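Local coordinates for protein porphyranase B (Zobellia galactanivorans, PDB 3JUU) that hydrolyses the (1->4) linkages between beta-D-galactopyranose and alpha-L-galactopyranose-6-sulfate in the red-algal polysaccharide porphyran, at residues A[141-146]-A[172-177]; A[77-82]-A[261-266]. All coordinates share one frame; numbering follows the deposited sequence.

Both contacts join antiparallel strands of the GH16 jelly roll, on opposite sides of the chain's centre, with their own centres about 28 Å apart. Contact 1 belongs to the active site: it is partly buried, pairs three residues in regular register between strands 141-150 and 166-174, and its charged side chains gather about E143, the assigned nucleophile. Contact 2 is the more buried and holds only the margin of a strand pair, where a short, weakly bonded helix runs into strand 264-276; threonines and one arginine do the work there, mostly through backbone carbonyls. Along the chain, contact 1 lies within the long loop that contact 2 closes. In each an arginine holds a sulfate ion, probably from the crystallisation liquor.

Contact 1 (A[141-146]-A[172-177]). With SO4 (sulfate ion), chain G.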
loop_
_atom_site.group_PDB
_atom_site.type_symbol
_atom_site.label_atom_id
_atom_site.label_comp_id
_atom_site.label_asym_id
_atom_site.label_seq_id
_atom_site.Cartn_x
_atom_site.Cartn_y
_atom_site.Cartn_z
ATOM N N THR A 141 7.389 9.085 12.570
ATOM C CA THR A 141 6.735 8.271 11.551
ATOM C C THR A 141 7.765 7.539 10.728
ATOM O O THR A 141 8.768 8.147 10.307
ATOM C CB THR A 141 5.940 9.187 10.622
ATOM O OG1 THR A 141 4.927 9.802 11.435
ATOM C CG2 THR A 141 5.240 8.351 9.504
ATOM N N THR A 142 7.467 6.290 10.416
ATOM C CA THR A 142 8.254 5.516 9.492
ATOM C C THR A 142 7.169 4.941 8.562
ATOM O O THR A 142 6.196 4.375 8.987
ATOM C CB THR A 142 9.032 4.323 10.174
ATOM O OG1 THR A 142 8.113 3.441 10.859
ATOM C CG2 THR A 142 10.051 4.802 11.146
ATOM N N GLU A 143 7.340 5.164 7.259
ATOM C CA GLU A 143 6.385 4.647 6.259
ATOM C C GLU A 143 7.190 3.904 5.229
ATOM O O GLU A 143 8.167 4.438 4.711
ATOM C CB GLU A 143 5.655 5.855 5.602
ATOM C CG GLU A 143 4.680 5.394 4.464
ATOM C CD GLU A 143 4.010 6.621 3.806
ATOM O OE1 GLU A 143 4.097 7.766 4.335
ATOM O OE2 GLU A 143 3.420 6.426 2.717
ATOM N N LEU A 144 6.744 2.681 4.915
ATOM C CA LEU A 144 7.412 1.804 3.929
ATOM C C LEU A 144 6.365 1.512 2.803
ATOM O O LEU A 144 5.447 0.734 2.955
ATOM C CB LEU A 144 7.877 0.498 4.665
ATOM C CG LEU A 144 8.965 -0.368 3.962
ATOM C CD1 LEU A 144 9.240 -1.622 4.777
ATOM C CD2 LEU A 144 8.569 -0.723 2.502
ATOM N N ASP A 145 6.523 2.196 1.673
ATOM C CA ASP A 145 5.624 2.019 0.500
ATOM C C ASP A 145 6.128 0.929 -0.434
ATOM O O ASP A 145 7.236 1.020 -0.992
ATOM C CB ASP A 145 5.535 3.369 -0.236
ATOM C CG ASP A 145 5.057 4.467 0.701
ATOM O OD1 ASP A 145 3.928 4.325 1.253
ATOM O OD2 ASP A 145 5.824 5.414 0.949
ATOM N N ILE A 146 5.306 -0.099 -0.619
ATOM C CA ILE A 146 5.760 -1.237 -1.355
ATOM C C ILE A 146 5.399 -1.001 -2.808
ATOM O O ILE A 146 6.242 -1.140 -3.733
ATOM C CB ILE A 146 5.164 -2.552 -0.779
ATOM C CG1 ILE A 146 5.511 -2.649 0.661
ATOM C CG2 ILE A 146 5.597 -3.805 -1.650
ATOM C CD1 ILE A 146 4.658 -3.553 1.408
ATOM N N HIS A 172 10.005 6.523 4.125
ATOM C CA HIS A 172 9.933 7.882 4.599
ATOM C C HIS A 172 10.198 7.924 6.081
ATOM O O HIS A 172 9.688 7.074 6.810
ATOM C CB HIS A 172 8.516 8.473 4.430
ATOM C CG HIS A 172 8.056 8.515 3.015
ATOM N ND1 HIS A 172 8.547 9.437 2.112
ATOM C CD2 HIS A 172 7.203 7.720 2.319
ATOM C CE1 HIS A 172 7.939 9.274 0.950
ATOM N NE2 HIS A 172 7.124 8.238 1.047
ATOM N N SER A 173 10.888 8.986 6.502
ATOM C CA SER A 173 11.028 9.291 7.927
ATOM C C SER A 173 10.528 10.736 8.077
ATOM O O SER A 173 11.004 11.656 7.385
ATOM C CB SER A 173 12.510 9.181 8.337
ATOM O OG SER A 173 12.670 9.848 9.603
ATOM N N ARG A 174 9.586 10.969 8.982
ATOM C CA ARG A 174 9.072 12.339 9.213
ATOM C C ARG A 174 8.446 12.505 10.580
ATOM O O ARG A 174 8.417 11.508 11.360
ATOM C CB ARG A 174 8.060 12.758 8.152
ATOM C CG ARG A 174 6.811 11.773 8.063
ATOM C CD ARG A 174 5.732 12.317 7.083
ATOM N NE ARG A 174 4.611 11.389 7.059
ATOM C CZ ARG A 174 4.591 10.271 6.343
ATOM N NH1 ARG A 174 5.610 9.937 5.520
ATOM N NH2 ARG A 174 3.545 9.495 6.449
ATOM N N ASN A 175 7.886 13.710 10.876
ATOM C CA ASN A 175 7.232 13.901 12.207
ATOM C C ASN A 175 8.154 13.583 13.391
ATOM O O ASN A 175 7.759 12.996 14.445
ATOM C CB ASN A 175 5.920 13.117 12.332
ATOM C CG ASN A 175 4.935 13.455 11.269
ATOM O OD1 ASN A 175 4.846 14.610 10.854
ATOM N ND2 ASN A 175 4.221 12.429 10.752
ATOM N N ILE A 176 9.431 13.940 13.273
ATOM C CA ILE A 176 10.340 13.461 14.302
ATOM C C ILE A 176 10.301 14.422 15.532
ATOM O O ILE A 176 10.444 15.663 15.347
ATOM C CB ILE A 176 11.782 13.381 13.761
ATOM C CG1 ILE A 176 11.865 12.330 12.638
ATOM C CG2 ILE A 176 12.839 13.108 14.878
ATOM C CD1 ILE A 176 12.864 12.831 11.671
ATOM N N PRO A 177 10.098 13.876 16.759
ATOM C CA PRO A 177 10.042 14.775 17.936
ATOM C C PRO A 177 11.362 15.513 18.143
ATOM O O PRO A 177 12.443 14.929 17.986
ATOM C CB PRO A 177 9.824 13.823 19.125
ATOM C CG PRO A 177 9.131 12.605 18.476
ATOM C CD PRO A 177 9.779 12.481 17.117
HETATM S S SO4 G . 1.161 11.395 8.614
HETATM O O1 SO4 G . 0.072 11.777 7.784
HETATM O O2 SO4 G . 1.490 9.985 8.488
HETATM O O3 SO4 G . 2.263 12.331 8.336
HETATM O O4 SO4 G . 0.642 11.354 9.963
HETATM O O HOH W 1 11.374 8.227 11.490
#
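The guanidinium of R174 has the CG2 methyl of T141 over one face, toward the rim; E143 OE1 meets its edge at NH1 and NH2, and a sulfate ion, probably from the crystallisation liquor, meets it at NE and NH2. The edge of the H172 imidazole faces D145, whose OD2 lies 3.0 Å from H172 CD2. Strands 141-145 and 172-174 run antiparallel in the GH16 jelly roll, and on one face they carry E143, assigned as the catalytic nucleophile. NH1 and NH2 of R174 reach E143 OE1 from opposite faces of the carboxylate, NH2 at 2.8 Å; the two flat groups stand 85° apart. Arginine suits this place because two of its nitrogens can grip one carboxylate oxygen. An alanine at R174 would probably leave E143 OE1 without its salt bridge and the carboxylate freer to turn. E143 OE2 hydrogen-bonds a bound glycerol, while H172 ND1 is held by S186. In the backbone E143 and H172 exchange two hydrogen bonds, as do T141 and R174. Where the pairing stops, T141 OG1, beside its own backbone N (chi1 -63°), accepts from N175 ND2 at 2.8 Å, and the same amide nitrogen reaches sulfate O3 at 3.1 Å.

Contact 2 (A[77-82]-A[261-266]); sequences TTTMLP and EDRTTT. With SO4 (sulfate ion), chain F.
The carbonyl oxygen of R263 is gripped twice by T78: the backbone N-H comes nearly straight, with T78 N 2.8 Å from R263 O, and the hydroxyl adds a second bond, T78 OG1 lying 3.1 Å from R263 O in the carbonyl plane on a lone pair. Threonine suits the place because its hydroxyl sits between its own backbone N and carbonyl carbon (chi1 59°), where it can join the amide in holding one acceptor. R263 answers in the other direction. Its side chain passes T78 OG1, with R263 CB only 3.2 Å from that oxygen, then bends at chi3 (-62°). R263 NH1 donates to T78 O at 2.9 Å, with the carbonyl oxygen at the guanidinium edge. A sulfate ion, probably from the crystallisation liquor, lies at this edge too: NH1 bonds its O3 at 2.7 Å and NH2 its O1, while the CG2 methyls of T77 and T79 lie close to O3. The NE of R263 goes to G258 O, so with the ion bound each guanidinium nitrogen has an acceptor. Across the non-hydrogen-bonded pair T77 and T264, T264 OG1 hydrogen-bonds K260 O, and T77 OG1 lies 2.8 Å from T264 OG1. The contact thus ties the short, weakly bonded helical turn 260-263 to strand 73-87 where strand 264-276 begins, with T78 packing against V242 of strand 237-242 and T79 bonded through its backbone to G95 of strand 90-101.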
loop_
_atom_site.group_PDB
_atom_site.type_symbol
_atom_site.label_atom_id
_atom_site.label_comp_id
_atom_site.label_asym_id
_atom_site.label_seq_id
_atom_site.Cartn_x
_atom_site.Cartn_y
_atom_site.Cartn_z
ATOM N N THR A 77 -13.141 -0.162 -4.835
ATOM C CA THR A 77 -13.693 0.386 -6.067
ATOM C C THR A 77 -13.799 1.917 -5.944
ATOM O O THR A 77 -14.337 2.420 -4.954
ATOM C CB THR A 77 -15.112 -0.226 -6.279
ATOM O OG1 THR A 77 -14.996 -1.646 -6.528
ATOM C CG2 THR A 77 -15.771 0.423 -7.528
ATOM N N THR A 78 -13.365 2.642 -6.957
ATOM C CA THR A 78 -13.525 4.091 -6.977
ATOM C C THR A 78 -14.905 4.498 -7.477
ATOM O O THR A 78 -15.439 3.876 -8.428
ATOM C CB THR A 78 -12.544 4.754 -7.901
ATOM O OG1 THR A 78 -12.709 4.274 -9.235
ATOM C CG2 THR A 78 -11.032 4.569 -7.464
ATOM N N THR A 79 -15.433 5.566 -6.888
ATOM C CA THR A 79 -16.800 6.055 -7.260
ATOM C C THR A 79 -16.856 7.562 -7.320
ATOM O O THR A 79 -15.928 8.286 -6.839
ATOM C CB THR A 79 -17.890 5.557 -6.273
ATOM O OG1 THR A 79 -17.613 6.025 -4.952
ATOM C CG2 THR A 79 -17.990 4.026 -6.222
ATOM N N MET A 80 -17.894 8.054 -7.995
ATOM C CA MET A 80 -18.242 9.464 -7.873
ATOM C C MET A 80 -19.221 9.505 -6.667
ATOM O O MET A 80 -20.128 8.684 -6.566
ATOM C CB MET A 80 -18.912 9.975 -9.156
ATOM C CG MET A 80 -19.195 11.489 -9.051
ATOM S SD MET A 80 -17.688 12.477 -9.192
ATOM C CE MET A 80 -17.255 12.266 -10.933
ATOM N N LEU A 81 -19.019 10.396 -5.703
ATOM C CA LEU A 81 -20.022 10.467 -4.628
ATOM C C LEU A 81 -21.305 11.101 -5.290
ATOM O O LEU A 81 -21.220 11.937 -6.162
ATOM C CB LEU A 81 -19.539 11.415 -3.533
ATOM C CG LEU A 81 -18.164 11.044 -2.868
ATOM C CD1 LEU A 81 -17.818 12.140 -1.800
ATOM C CD2 LEU A 81 -18.205 9.620 -2.273
ATOM N N PRO A 82 -22.460 10.718 -4.802
ATOM C CA PRO A 82 -23.685 11.168 -5.453
ATOM C C PRO A 82 -23.943 12.646 -5.148
ATOM O O PRO A 82 -24.559 13.358 -5.970
ATOM C CB PRO A 82 -24.765 10.235 -4.857
ATOM C CG PRO A 82 -24.170 9.764 -3.494
ATOM C CD PRO A 82 -22.668 9.612 -3.855
ATOM N N GLU A 261 -14.987 -2.924 -13.248
ATOM C CA GLU A 261 -13.636 -3.551 -13.218
ATOM C C GLU A 261 -12.509 -2.502 -13.357
ATOM O O GLU A 261 -11.552 -2.521 -12.630
ATOM C CB GLU A 261 -13.522 -4.569 -14.350
ATOM C CG GLU A 261 -12.204 -5.431 -14.305
ATOM C CD GLU A 261 -12.036 -6.347 -13.017
ATOM O OE1 GLU A 261 -12.920 -6.466 -12.079
ATOM O OE2 GLU A 261 -10.944 -6.972 -12.967
ATOM N N ASP A 262 -12.650 -1.609 -14.300
ATOM C CA ASP A 262 -11.669 -0.510 -14.505
ATOM C C ASP A 262 -11.617 0.394 -13.275
ATOM O O ASP A 262 -10.514 0.901 -12.959
ATOM C CB ASP A 262 -12.033 0.369 -15.658
ATOM C CG ASP A 262 -11.751 -0.274 -17.022
ATOM O OD1 ASP A 262 -11.167 -1.369 -17.042
ATOM O OD2 ASP A 262 -12.077 0.403 -18.022
ATOM N N ARG A 263 -12.739 0.558 -12.527
ATOM C CA ARG A 263 -12.690 1.404 -11.289
ATOM C C ARG A 263 -12.213 0.665 -10.056
ATOM O O ARG A 263 -12.104 1.272 -8.999
ATOM C CB ARG A 263 -14.097 2.011 -11.008
ATOM C CG ARG A 263 -14.345 3.105 -12.054
ATOM C CD ARG A 263 -15.774 3.776 -11.870
ATOM N NE ARG A 263 -16.882 2.784 -12.062
ATOM C CZ ARG A 263 -17.658 2.205 -11.118
ATOM N NH1 ARG A 263 -17.516 2.330 -9.785
ATOM N NH2 ARG A 263 -18.639 1.389 -11.556
ATOM N N THR A 264 -11.859 -0.620 -10.190
ATOM C CA THR A 264 -11.605 -1.463 -9.039
ATOM C C THR A 264 -10.117 -1.834 -8.955
ATOM O O THR A 264 -9.563 -2.265 -9.942
ATOM C CB THR A 264 -12.441 -2.742 -9.076
ATOM O OG1 THR A 264 -13.828 -2.317 -8.952
ATOM C CG2 THR A 264 -12.060 -3.774 -7.896
ATOM N N THR A 265 -9.534 -1.653 -7.773
ATOM C CA THR A 265 -8.170 -2.173 -7.493
ATOM C C THR A 265 -8.429 -3.522 -6.847
ATOM O O THR A 265 -9.199 -3.591 -5.911
ATOM C CB THR A 265 -7.463 -1.204 -6.482
ATOM O OG1 THR A 265 -7.307 0.068 -7.131
ATOM C CG2 THR A 265 -6.070 -1.845 -6.150
ATOM N N THR A 266 -7.847 -4.591 -7.379
ATOM C CA THR A 266 -8.158 -5.933 -6.870
ATOM C C THR A 266 -6.901 -6.563 -6.245
ATOM O O THR A 266 -5.857 -6.556 -6.906
ATOM C CB THR A 266 -8.620 -6.813 -8.050
ATOM O OG1 THR A 266 -9.759 -6.193 -8.729
ATOM C CG2 THR A 266 -8.960 -8.263 -7.557
HETATM S S SO4 F . -20.533 0.667 -8.301
HETATM O O1 SO4 F . -20.811 0.368 -9.723
HETATM O O2 SO4 F . -20.725 -0.626 -7.616
HETATM O O3 SO4 F . -19.185 1.188 -8.009
HETATM O O4 SO4 F . -21.528 1.627 -7.782
#